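Local coordinates for protein 1-deoxy-D-xylulose 5-phosphate reductoisomerase (Zymomonas mobilis, PDB 1R0K) that catalyses the NADPH-dependent rearrangement and reduction of 1-deoxy-D-xylulose 5-phosphate to 2-C-methyl-D-erythritol 4-phosphate in isoprenoid biosynthesis, with a divalent metal ion, at residues B[6-11]-B[95-100]; B[117-122]-B[145-150]; B[243-248]-B[293-298]. All coordinates share one frame; numbering follows the deposited sequence.

Contact 1: residues B[6-11]-B[95-100]; sequences TVTVLG and DWTMAA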
loop_
_atom_site.group_PDB
_atom_site.type_symbol
_atom_site.label_atom_id
_atom_site.label_comp_id
_atom_site.label_asym_id
_atom_site.label_seq_id
_atom_site.Cartn_x
_atom_site.Cartn_y
_atom_site.Cartn_z
ATOM N N THR B 6 -19.961 -8.872 -19.762
ATOM C CA THR B 6 -21.016 -9.669 -19.144
ATOM C C THR B 6 -20.711 -10.040 -17.692
ATOM O O THR B 6 -19.593 -10.446 -17.363
ATOM C CB THR B 6 -21.278 -10.958 -19.951
ATOM O OG1 THR B 6 -20.059 -11.705 -20.084
ATOM C CG2 THR B 6 -21.802 -10.611 -21.338
ATOM N N VAL B 7 -21.715 -9.906 -16.833
ATOM C CA VAL B 7 -21.550 -10.209 -15.420
ATOM C C VAL B 7 -22.669 -11.060 -14.830
ATOM O O VAL B 7 -23.839 -10.947 -15.215
ATOM C CB VAL B 7 -21.456 -8.918 -14.582
ATOM C CG1 VAL B 7 -20.292 -8.073 -15.054
ATOM C CG2 VAL B 7 -22.757 -8.131 -14.682
ATOM N N THR B 8 -22.291 -11.920 -13.893
ATOM C CA THR B 8 -23.238 -12.775 -13.198
ATOM C C THR B 8 -22.977 -12.636 -11.710
ATOM O O THR B 8 -21.826 -12.630 -11.268
ATOM C CB THR B 8 -23.088 -14.252 -13.612
ATOM O OG1 THR B 8 -23.735 -14.458 -14.873
ATOM C CG2 THR B 8 -23.708 -15.173 -12.572
ATOM N N VAL B 9 -24.050 -12.501 -10.944
ATOM C CA VAL B 9 -23.925 -12.369 -9.505
ATOM C C VAL B 9 -24.621 -13.536 -8.819
ATOM O O VAL B 9 -25.848 -13.655 -8.854
ATOM C CB VAL B 9 -24.541 -11.052 -9.006
ATOM C CG1 VAL B 9 -24.288 -10.892 -7.506
ATOM C CG2 VAL B 9 -23.957 -9.883 -9.780
ATOM N N LEU B 10 -23.821 -14.408 -8.220
ATOM C CA LEU B 10 -24.342 -15.561 -7.498
ATOM C C LEU B 10 -24.531 -15.084 -6.058
ATOM O O LEU B 10 -23.557 -14.806 -5.365
ATOM C CB LEU B 10 -23.334 -16.711 -7.562
ATOM C CG LEU B 10 -22.873 -17.087 -8.975
ATOM C CD1 LEU B 10 -21.821 -18.175 -8.885
ATOM C CD2 LEU B 10 -24.074 -17.558 -9.815
ATOM N N GLY B 11 -25.785 -14.981 -5.622
ATOM C CA GLY B 11 -26.073 -14.503 -4.279
ATOM C C GLY B 11 -26.166 -12.988 -4.367
ATOM O O GLY B 11 -25.423 -12.264 -3.710
ATOM N N ASP B 95 -18.268 -12.999 -18.239
ATOM C CA ASP B 95 -16.833 -12.751 -18.180
ATOM C C ASP B 95 -16.437 -12.464 -16.737
ATOM O O ASP B 95 -15.317 -12.753 -16.320
ATOM C CB ASP B 95 -16.443 -11.561 -19.060
ATOM C CG ASP B 95 -14.934 -11.370 -19.140
ATOM O OD1 ASP B 95 -14.250 -12.253 -19.710
ATOM O OD2 ASP B 95 -14.427 -10.344 -18.629
ATOM N N TRP B 96 -17.368 -11.904 -15.972
ATOM C CA TRP B 96 -17.102 -11.576 -14.581
ATOM C C TRP B 96 -18.202 -12.172 -13.721
ATOM O O TRP B 96 -19.384 -11.915 -13.949
ATOM C CB TRP B 96 -17.068 -10.063 -14.386
ATOM C CG TRP B 96 -16.588 -9.639 -13.037
ATOM C CD1 TRP B 96 -15.291 -9.483 -12.641
ATOM C CD2 TRP B 96 -17.397 -9.287 -11.906
ATOM N NE1 TRP B 96 -15.241 -9.046 -11.338
ATOM C CE2 TRP B 96 -16.518 -8.919 -10.862
ATOM C CE3 TRP B 96 -18.781 -9.246 -11.676
ATOM C CZ2 TRP B 96 -16.978 -8.512 -9.602
ATOM C CZ3 TRP B 96 -19.241 -8.842 -10.423
ATOM C CH2 TRP B 96 -18.339 -8.479 -9.402
ATOM N N THR B 97 -17.807 -12.967 -12.732
ATOM C CA THR B 97 -18.760 -13.620 -11.846
ATOM C C THR B 97 -18.500 -13.325 -10.383
ATOM O O THR B 97 -17.404 -13.563 -9.880
ATOM C CB THR B 97 -18.723 -15.161 -11.998
ATOM O OG1 THR B 97 -19.052 -15.522 -13.341
ATOM C CG2 THR B 97 -19.716 -15.822 -11.032
ATOM N N MET B 98 -19.513 -12.804 -9.702
ATOM C CA MET B 98 -19.403 -12.539 -8.279
ATOM C C MET B 98 -19.944 -13.799 -7.614
ATOM O O MET B 98 -21.129 -14.110 -7.735
ATOM C CB MET B 98 -20.249 -11.319 -7.886
ATOM C CG MET B 98 -20.447 -11.151 -6.381
ATOM S SD MET B 98 -18.909 -11.114 -5.426
ATOM C CE MET B 98 -18.379 -9.460 -5.739
ATOM N N ALA B 99 -19.069 -14.540 -6.941
ATOM C CA ALA B 99 -19.464 -15.770 -6.263
ATOM C C ALA B 99 -19.756 -15.409 -4.818
ATOM O O ALA B 99 -18.858 -15.409 -3.976
ATOM C CB ALA B 99 -18.346 -16.785 -6.331
ATOM N N ALA B 100 -21.019 -15.110 -4.533
ATOM C CA ALA B 100 -21.402 -14.702 -3.194
ATOM C C ALA B 100 -22.424 -15.593 -2.496
ATOM O O ALA B 100 -23.037 -15.178 -1.516
ATOM C CB ALA B 100 -21.892 -13.261 -3.226
#
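D95 N gives its hydrogen to T6 OG1 at 2.9 Å; with chi1 at 56° this oxygen sits between the T6 backbone N and carbonyl carbon. Beyond it an unbroken parallel ladder follows: W96 N to T6 O, T8 N to W96 O, M98 N to T8 O (2.8 Å, 164° at the hydrogen) and L10 N to M98 O. A100 N closes it on L10 O at 2.7 Å, by a more bent bond (135°). The D95 carboxylate turns away to a salt bridge with R5, and W96 NE1 reaches T273 O. On the face bearing V7, W96, V9 and M98, V7 CG1 lies 3.8 Å from W96 CB and obliquely against the indole near CE3, while V9 and M98 lie side by side, pointing the same way, with V9 CG1 4.0 Å from M98 CG. On the opposite face L10 CD1 meets T97 CG2 at 3.8 Å. Helix 15-25 covers the V7 and W96 face. Strand 5-10 is central in the seven-stranded parallel sheet, and G11, with positive phi, opens the glycine-rich GxxGxxG turn of a Rossmann-type domain, probably a site for NADPH.

Contact 2: residues B[117-122]-B[145-150]; sequences GKTVAL and TLLPVD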
loop_
_atom_site.group_PDB
_atom_site.type_symbol
_atom_site.label_atom_id
_atom_site.label_comp_id
_atom_site.label_asym_id
_atom_site.label_seq_id
_atom_site.Cartn_x
_atom_site.Cartn_y
_atom_site.Cartn_z
ATOM N N GLY B 117 -13.005 -20.526 -16.645
ATOM C CA GLY B 117 -11.775 -19.806 -16.917
ATOM C C GLY B 117 -11.754 -18.301 -17.087
ATOM O O GLY B 117 -10.728 -17.760 -17.494
ATOM N N LYS B 118 -12.847 -17.609 -16.787
ATOM C CA LYS B 118 -12.844 -16.157 -16.929
ATOM C C LYS B 118 -12.476 -15.497 -15.606
ATOM O O LYS B 118 -11.519 -15.915 -14.950
ATOM C CB LYS B 118 -14.205 -15.665 -17.431
ATOM C CG LYS B 118 -14.608 -16.279 -18.761
ATOM C CD LYS B 118 -13.485 -16.136 -19.771
ATOM C CE LYS B 118 -13.754 -16.959 -21.019
ATOM N NZ LYS B 118 -12.625 -16.845 -21.990
ATOM N N THR B 119 -13.219 -14.469 -15.208
ATOM C CA THR B 119 -12.917 -13.787 -13.953
ATOM C C THR B 119 -13.951 -14.100 -12.882
ATOM O O THR B 119 -15.159 -14.010 -13.114
ATOM C CB THR B 119 -12.825 -12.252 -14.150
ATOM O OG1 THR B 119 -11.808 -11.963 -15.116
ATOM C CG2 THR B 119 -12.455 -11.555 -12.843
ATOM N N VAL B 120 -13.464 -14.485 -11.708
ATOM C CA VAL B 120 -14.333 -14.814 -10.590
ATOM C C VAL B 120 -13.957 -14.012 -9.354
ATOM O O VAL B 120 -12.838 -14.127 -8.846
ATOM C CB VAL B 120 -14.249 -16.313 -10.233
ATOM C CG1 VAL B 120 -15.196 -16.637 -9.082
ATOM C CG2 VAL B 120 -14.584 -17.160 -11.456
ATOM N N ALA B 121 -14.881 -13.178 -8.891
ATOM C CA ALA B 121 -14.661 -12.395 -7.674
ATOM C C ALA B 121 -15.202 -13.332 -6.593
ATOM O O ALA B 121 -16.400 -13.623 -6.552
ATOM C CB ALA B 121 -15.466 -11.079 -7.725
ATOM N N LEU B 122 -14.314 -13.814 -5.729
ATOM C CA LEU B 122 -14.692 -14.780 -4.701
ATOM C C LEU B 122 -15.014 -14.238 -3.318
ATOM O O LEU B 122 -14.162 -13.655 -2.652
ATOM C CB LEU B 122 -13.595 -15.841 -4.574
ATOM C CG LEU B 122 -13.810 -16.959 -3.542
ATOM C CD1 LEU B 122 -15.076 -17.731 -3.876
ATOM C CD2 LEU B 122 -12.605 -17.896 -3.538
ATOM N N THR B 145 -9.055 -16.068 -13.529
ATOM C CA THR B 145 -8.578 -14.902 -12.812
ATOM C C THR B 145 -9.398 -14.891 -11.529
ATOM O O THR B 145 -10.594 -14.596 -11.556
ATOM C CB THR B 145 -8.839 -13.601 -13.581
ATOM O OG1 THR B 145 -8.086 -13.611 -14.799
ATOM C CG2 THR B 145 -8.421 -12.396 -12.737
ATOM N N LEU B 146 -8.762 -15.234 -10.412
ATOM C CA LEU B 146 -9.459 -15.275 -9.127
ATOM C C LEU B 146 -9.166 -14.024 -8.297
ATOM O O LEU B 146 -8.012 -13.746 -7.964
ATOM C CB LEU B 146 -9.033 -16.525 -8.349
ATOM C CG LEU B 146 -9.812 -16.796 -7.068
ATOM C CD1 LEU B 146 -11.232 -17.200 -7.423
ATOM C CD2 LEU B 146 -9.120 -17.896 -6.268
ATOM N N LEU B 147 -10.211 -13.273 -7.962
ATOM C CA LEU B 147 -10.048 -12.052 -7.187
ATOM C C LEU B 147 -10.816 -12.152 -5.873
ATOM O O LEU B 147 -12.041 -12.253 -5.870
ATOM C CB LEU B 147 -10.548 -10.855 -8.001
ATOM C CG LEU B 147 -9.939 -10.743 -9.405
ATOM C CD1 LEU B 147 -10.710 -9.715 -10.237
ATOM C CD2 LEU B 147 -8.462 -10.366 -9.292
ATOM N N PRO B 148 -10.099 -12.130 -4.736
ATOM C CA PRO B 148 -10.727 -12.223 -3.411
ATOM C C PRO B 148 -11.507 -10.956 -3.071
ATOM O O PRO B 148 -11.000 -9.845 -3.229
ATOM C CB PRO B 148 -9.539 -12.446 -2.485
ATOM C CG PRO B 148 -8.444 -11.638 -3.164
ATOM C CD PRO B 148 -8.634 -11.993 -4.625
ATOM N N VAL B 149 -12.728 -11.141 -2.581
ATOM C CA VAL B 149 -13.615 -10.030 -2.253
ATOM C C VAL B 149 -13.565 -9.504 -0.819
ATOM O O VAL B 149 -13.677 -8.297 -0.595
ATOM C CB VAL B 149 -15.074 -10.413 -2.582
ATOM C CG1 VAL B 149 -16.037 -9.333 -2.090
ATOM C CG2 VAL B 149 -15.220 -10.607 -4.086
ATOM N N ASP B 150 -13.401 -10.395 0.152
ATOM C CA ASP B 150 -13.380 -9.971 1.546
ATOM C C ASP B 150 -12.274 -8.959 1.865
ATOM O O ASP B 150 -11.199 -8.983 1.272
ATOM C CB ASP B 150 -13.316 -11.199 2.459
ATOM C CG ASP B 150 -14.588 -12.039 2.383
ATOM O OD1 ASP B 150 -15.628 -11.507 1.929
ATOM O OD2 ASP B 150 -14.562 -13.222 2.781
HETATM O O HOH W 1 -8.935 -15.284 -17.040
HETATM O O HOH W 2 -12.136 -13.286 0.083
#
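The flat carbonyl groups of L122 and L147 meet their donors off-plane. V149 N stands above the L122 carbonyl plane, 37° out of it, 2.9 Å from L122 O, and L122 N is tilted 30° from the plane of the L147 carbonyl. Toward the other end the bonds straighten: T145 N gives to K118 O at 2.8 Å, V120 N to T145 O, and L147 N to V120 O with 178° at the hydrogen. P148, which has no N-H, takes a position whose nitrogen faces away from strand 119-122, where the ladder asks for no donor. This is the last parallel pair of the Rossmann-type sheet, a beta-alpha-beta crossover whose helices 126-129 and 132-142 link strand 119-122 to 145-148, an outermost strand of the sheet within the chain. On the T119 and A121 face, T119 CG2 touches L147 CD1 at 3.6 Å, and A121 CB meets V149 CG2 at 3.7 Å. On the other, the L146 branch ending in CD1 leans over V120 O to reach L122 CB at 3.9 Å. One water joins T145 OG1 and G117 O. A second accepts from D150 N at 3.2 Å and gives a weak bond to L122 O. D150 stands at the N-cap position of helix 151-159, though its side chain makes no capping bond; a predicted manganese ligand, it forms a long, weak ion pair with K125.

Contact 3: residues B[243-248]-B[293-298]; sequences QSVIHS and RQMDFE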
loop_
_atom_site.group_PDB
_atom_site.type_symbol
_atom_site.label_atom_id
_atom_site.label_comp_id
_atom_site.label_asym_id
_atom_site.label_seq_id
_atom_site.Cartn_x
_atom_site.Cartn_y
_atom_site.Cartn_z
ATOM N N GLN B 243 -9.169 -0.418 15.393
ATOM C CA GLN B 243 -9.858 0.443 14.428
ATOM C C GLN B 243 -10.209 -0.233 13.105
ATOM O O GLN B 243 -11.144 0.180 12.420
ATOM C CB GLN B 243 -9.021 1.693 14.137
ATOM C CG GLN B 243 -8.822 2.644 15.320
ATOM C CD GLN B 243 -7.870 2.099 16.366
ATOM O OE1 GLN B 243 -7.003 1.279 16.069
ATOM N NE2 GLN B 243 -8.011 2.574 17.594
ATOM N N SER B 244 -9.449 -1.259 12.736
ATOM C CA SER B 244 -9.693 -1.973 11.485
ATOM C C SER B 244 -9.719 -1.053 10.267
ATOM O O SER B 244 -10.517 -1.261 9.348
ATOM C CB SER B 244 -11.018 -2.747 11.555
ATOM O OG SER B 244 -10.971 -3.754 12.550
ATOM N N VAL B 245 -8.866 -0.031 10.258
ATOM C CA VAL B 245 -8.812 0.879 9.114
ATOM C C VAL B 245 -7.735 0.372 8.169
ATOM O O VAL B 245 -7.865 0.485 6.951
ATOM C CB VAL B 245 -8.533 2.341 9.539
ATOM C CG1 VAL B 245 -9.820 2.966 10.061
ATOM C CG2 VAL B 245 -7.460 2.393 10.605
ATOM N N ILE B 246 -6.662 -0.178 8.730
ATOM C CA ILE B 246 -5.634 -0.789 7.894
ATOM C C ILE B 246 -6.232 -2.184 7.739
ATOM O O ILE B 246 -6.393 -2.919 8.724
ATOM C CB ILE B 246 -4.260 -0.868 8.596
ATOM C CG1 ILE B 246 -3.686 0.545 8.747
ATOM C CG2 ILE B 246 -3.315 -1.759 7.790
ATOM C CD1 ILE B 246 -2.294 0.601 9.343
ATOM N N HIS B 247 -6.584 -2.528 6.509
ATOM C CA HIS B 247 -7.243 -3.794 6.222
ATOM C C HIS B 247 -6.345 -5.024 6.078
ATOM O O HIS B 247 -6.846 -6.146 6.065
ATOM C CB HIS B 247 -8.144 -3.594 5.003
ATOM C CG HIS B 247 -9.201 -2.553 5.219
ATOM N ND1 HIS B 247 -9.564 -1.642 4.250
ATOM C CD2 HIS B 247 -9.954 -2.264 6.309
ATOM C CE1 HIS B 247 -10.491 -0.833 4.734
ATOM N NE2 HIS B 247 -10.745 -1.189 5.981
ATOM N N SER B 248 -5.035 -4.788 5.995
ATOM C CA SER B 248 -3.984 -5.813 5.921
ATOM C C SER B 248 -2.741 -5.281 5.216
ATOM O O SER B 248 -2.786 -4.242 4.560
ATOM C CB SER B 248 -4.468 -7.106 5.255
ATOM O OG SER B 248 -5.128 -7.919 6.219
ATOM N N ARG B 293 -7.784 10.203 13.985
ATOM C CA ARG B 293 -6.808 10.637 14.975
ATOM C C ARG B 293 -5.797 9.606 15.465
ATOM O O ARG B 293 -4.606 9.906 15.562
ATOM C CB ARG B 293 -7.537 11.237 16.184
ATOM C CG ARG B 293 -6.648 11.514 17.375
ATOM C CD ARG B 293 -7.457 12.043 18.552
ATOM N NE ARG B 293 -6.652 12.146 19.768
ATOM C CZ ARG B 293 -6.084 11.111 20.385
ATOM N NH1 ARG B 293 -6.226 9.885 19.901
ATOM N NH2 ARG B 293 -5.374 11.301 21.491
ATOM N N GLN B 294 -6.245 8.391 15.758
ATOM C CA GLN B 294 -5.325 7.398 16.294
ATOM C C GLN B 294 -5.590 5.953 15.869
ATOM O O GLN B 294 -6.737 5.526 15.744
ATOM C CB GLN B 294 -5.357 7.516 17.823
ATOM C CG GLN B 294 -4.236 6.833 18.575
ATOM C CD GLN B 294 -4.225 7.227 20.046
ATOM O OE1 GLN B 294 -5.117 6.858 20.808
ATOM N NE2 GLN B 294 -3.220 7.997 20.444
ATOM N N MET B 295 -4.506 5.215 15.637
ATOM C CA MET B 295 -4.561 3.801 15.262
ATOM C C MET B 295 -3.805 3.016 16.332
ATOM O O MET B 295 -2.733 3.434 16.761
ATOM C CB MET B 295 -3.885 3.560 13.905
ATOM C CG MET B 295 -4.739 3.862 12.687
ATOM S SD MET B 295 -3.801 3.592 11.177
ATOM C CE MET B 295 -4.680 4.658 10.016
ATOM N N ASP B 296 -4.364 1.890 16.765
ATOM C CA ASP B 296 -3.721 1.057 17.775
ATOM C C ASP B 296 -3.331 -0.309 17.225
ATOM O O ASP B 296 -4.004 -0.847 16.350
ATOM C CB ASP B 296 -4.655 0.857 18.967
ATOM C CG ASP B 296 -4.943 2.143 19.692
ATOM O OD1 ASP B 296 -3.979 2.739 20.217
ATOM O OD2 ASP B 296 -6.124 2.555 19.727
ATOM N N PHE B 297 -2.246 -0.866 17.756
ATOM C CA PHE B 297 -1.772 -2.180 17.332
ATOM C C PHE B 297 -1.249 -2.964 18.534
ATOM O O PHE B 297 -0.620 -2.399 19.424
ATOM C CB PHE B 297 -0.648 -2.050 16.294
ATOM C CG PHE B 297 -1.004 -1.192 15.121
ATOM C CD1 PHE B 297 -0.778 0.181 15.158
ATOM C CD2 PHE B 297 -1.588 -1.750 13.987
ATOM C CE1 PHE B 297 -1.129 0.988 14.079
ATOM C CE2 PHE B 297 -1.945 -0.955 12.904
ATOM C CZ PHE B 297 -1.715 0.418 12.948
ATOM N N GLU B 298 -1.513 -4.265 18.553
ATOM C CA GLU B 298 -1.059 -5.123 19.642
ATOM C C GLU B 298 -0.946 -6.555 19.135
ATOM O O GLU B 298 -1.528 -6.911 18.108
ATOM C CB GLU B 298 -2.038 -5.056 20.823
ATOM C CG GLU B 298 -3.403 -5.662 20.537
ATOM C CD GLU B 298 -4.367 -5.521 21.703
ATOM O OE1 GLU B 298 -4.840 -4.397 21.963
ATOM O OE2 GLU B 298 -4.653 -6.538 22.366
HETATM O O HOH W 3 -9.098 5.590 17.538
#
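Q243 NE2 is held by two acceptors, D296 OD2 at 2.8 Å and a water at 3.2 Å that in turn donates to Q294 O. The receiving segment is the short strand 294-296, which pairs antiparallel with a strand of the second subunit, carrying the sheet across the dimer interface; Q243 thus ties the loop before strand 246-252 to the strand at the subunit boundary. The same amide accepts as well as donates: D296 N reaches Q243 OE1 at 2.8 Å, from above the amide carbonyl plane and 46° out of it. Q243 therefore spans the backbone N-H and the carboxylate of one residue. A bend at chi2 of Q243 (72°) swings CD toward the strand. The carboxylate plane is turned 50° from the amide, and Q243 NE2 comes to the anti side of D296 OD2 but from out of the carboxylate plane. The other carboxylate oxygen, D296 OD1, bonds Q294 NE2 of the second subunit, so the group is gripped from both chains. Next to this polar pair the contact is apolar. V245 CG2 touches M295 CE at 3.6 Å, and the extended thioether also brings SD against I246 CD1. H241 lies close by, stacking on the F297 ring, and H241 NE2 hydrogen-bonds I246 N. I246 crosses F297 at about a right angle, its CD1 meeting the edge of the ring near its plane, 3.7 Å from CZ.

Contacts 1 and 2 are neighbours in one parallel sheet: strands 96-99 and 119-122 lie side by side, joined by probable hydrogen bonds from A121 N to T97 O (2.7 Å) and from A99 N to A121 O, and W96 packs on T119. Both are largely buried and rest mainly on backbone ladders with mostly apolar side chains on the two faces. Contact 3 is only partly buried, its centre about 31 Å from that of contact 1 and 27 Å from that of contact 2. The chemistry changes with place: backbone groups bond one another in the core of the sheet, whereas at the subunit boundary a side-chain amide pairs with a carboxylate and a backbone N-H.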